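Nitrate regulatory protein (Klebsiella oxytoca, PDB 4AKK) senses nitrate and nitrite and binds the leader RNA of the nasF operon at its terminator site, effecting transcription antitermination. Local coordinates at residues P36-V39 with D40-R44. Sequence-based numbering, arbitrary orientation.
Sequences PEVV and DWFAR
Glu37 runs alongside Trp41, one turn further on in helix 37-52, the first modelled helix of this chain, which has helices and no strands. Its carboxylate OE2 reaches the indole edge in the ring plane, 3.5 Å from Trp41 NE1, and CG lies equally near that nitrogen. With CG anti to the backbone N (chi1 -174°) and the chain extended beyond it, the acid follows the same direction as the indole, their planes 32° apart. A second i to i+4 pair sits beside it: Val38 and Phe42 point the same way, and Val38 CG1 touches the ring at Phe42 CE2, 3.7 Å off. Both pairs meet the second subunit: Arg117 of that subunit makes a cation-pi contact with Trp41, its Trp126 meets Phe42 edge-to-face and its Trp133 packs on Val38. This start of the helix therefore lies against the second subunit, and the Trp41 and Phe42 side is the closely packed part. Looser is the flank with Pro36 and Val39, both exposed, where Val39 O accepts Ala43 N at 2.7 Å. Asp40 turns its carboxylate back beside its own backbone N, with OD2 in a long, weak ion pair with Arg117 of the second subunit. The backbone bonds are alpha-helical: Phe42 N bonds almost straight (176°) to Val38 O, whereas Asp40 N bonds to Pro36 O at 3.1 Å from 34° outside the carbonyl plane.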
loop_
_atom_site.group_PDB
_atom_site.type_symbol
_atom_site.label_atom_id
_atom_site.label_comp_id
_atom_site.label_asym_id
_atom_site.label_seq_id
_atom_site.Cartn_x
_atom_site.Cartn_y
_atom_site.Cartn_z
ATOM N N PRO A 36 13.153 -29.896 -9.307
ATOM C CA PRO A 36 14.602 -29.893 -9.541
ATOM C C PRO A 36 15.222 -28.546 -9.178
ATOM O O PRO A 36 15.657 -28.356 -8.038
ATOM C CB PRO A 36 14.708 -30.147 -11.047
ATOM C CG PRO A 36 13.482 -30.935 -11.371
ATOM C CD PRO A 36 12.403 -30.386 -10.479
ATOM N N GLU A 37 15.273 -27.626 -10.135
ATOM C CA GLU A 37 15.674 -26.259 -9.831
ATOM C C GLU A 37 14.617 -25.659 -8.910
ATOM O O GLU A 37 14.939 -24.937 -7.966
ATOM C CB GLU A 37 15.818 -25.431 -11.112
ATOM C CG GLU A 37 16.384 -24.030 -10.895
ATOM C CD GLU A 37 16.758 -23.330 -12.197
ATOM O OE1 GLU A 37 16.815 -24.012 -13.246
ATOM O OE2 GLU A 37 17.001 -22.100 -12.171
ATOM N N VAL A 38 13.355 -25.981 -9.183
ATOM C CA VAL A 38 12.241 -25.540 -8.348
ATOM C C VAL A 38 12.500 -25.842 -6.882
ATOM O O VAL A 38 12.488 -24.948 -6.040
ATOM C CB VAL A 38 10.927 -26.238 -8.733
ATOM C CG1 VAL A 38 9.822 -25.830 -7.777
ATOM C CG2 VAL A 38 10.550 -25.915 -10.170
ATOM N N VAL A 39 12.723 -27.115 -6.581
ATOM C CA VAL A 39 12.988 -27.534 -5.213
ATOM C C VAL A 39 14.238 -26.853 -4.674
ATOM O O VAL A 39 14.320 -26.552 -3.488
ATOM C CB VAL A 39 13.132 -29.062 -5.102
ATOM C CG1 VAL A 39 13.535 -29.458 -3.690
ATOM C CG2 VAL A 39 11.826 -29.742 -5.508
ATOM N N ASP A 40 15.201 -26.590 -5.550
ATOM C CA ASP A 40 16.412 -25.870 -5.160
ATOM C C ASP A 40 16.130 -24.472 -4.597
ATOM O O ASP A 40 16.754 -24.055 -3.623
ATOM C CB ASP A 40 17.382 -25.765 -6.341
ATOM C CG ASP A 40 18.184 -27.035 -6.555
ATOM O OD1 ASP A 40 18.034 -27.976 -5.743
ATOM O OD2 ASP A 40 18.966 -27.090 -7.533
ATOM N N TRP A 41 15.199 -23.747 -5.210
ATOM C CA TRP A 41 14.870 -22.402 -4.741
ATOM C C TRP A 41 14.079 -22.463 -3.446
ATOM O O TRP A 41 14.358 -21.713 -2.511
ATOM C CB TRP A 41 14.120 -21.602 -5.815
ATOM C CG TRP A 41 15.018 -21.186 -6.938
ATOM C CD1 TRP A 41 15.090 -21.742 -8.182
ATOM C CD2 TRP A 41 16.002 -20.146 -6.905
ATOM N NE1 TRP A 41 16.049 -21.103 -8.932
ATOM C CE2 TRP A 41 16.627 -20.121 -8.170
ATOM C CE3 TRP A 41 16.409 -19.225 -5.933
ATOM C CZ2 TRP A 41 17.636 -19.217 -8.486
ATOM C CZ3 TRP A 41 17.406 -18.327 -6.248
ATOM C CH2 TRP A 41 18.010 -18.328 -7.517
ATOM N N PHE A 42 13.107 -23.371 -3.388
ATOM C CA PHE A 42 12.340 -23.599 -2.166
ATOM C C PHE A 42 13.232 -24.068 -1.031
ATOM O O PHE A 42 13.005 -23.732 0.124
ATOM C CB PHE A 42 11.232 -24.625 -2.396
ATOM C CG PHE A 42 10.009 -24.062 -3.058
ATOM C CD1 PHE A 42 9.364 -22.955 -2.533
ATOM C CD2 PHE A 42 9.497 -24.641 -4.211
ATOM C CE1 PHE A 42 8.232 -22.436 -3.144
ATOM C CE2 PHE A 42 8.363 -24.127 -4.824
ATOM C CZ PHE A 42 7.732 -23.025 -4.289
ATOM N N ALA A 43 14.252 -24.848 -1.364
ATOM C CA ALA A 43 15.178 -25.348 -0.355
ATOM C C ALA A 43 15.998 -24.216 0.250
ATOM O O ALA A 43 16.226 -24.185 1.457
ATOM C CB ALA A 43 16.092 -26.415 -0.944
ATOM N N ARG A 44 16.446 -23.286 -0.585
ATOM C CA ARG A 44 17.212 -22.155 -0.076
ATOM C C ARG A 44 16.344 -21.213 0.758
ATOM O O ARG A 44 16.791 -20.687 1.774
ATOM C CB ARG A 44 17.903 -21.384 -1.201
ATOM C CG ARG A 44 18.612 -20.147 -0.687
ATOM C CD ARG A 44 19.264 -19.349 -1.787
ATOM N NE ARG A 44 19.672 -18.029 -1.312
ATOM C CZ ARG A 44 20.686 -17.815 -0.475
ATOM N NH1 ARG A 44 21.396 -18.837 -0.010
ATOM N NH2 ARG A 44 20.987 -16.580 -0.096
#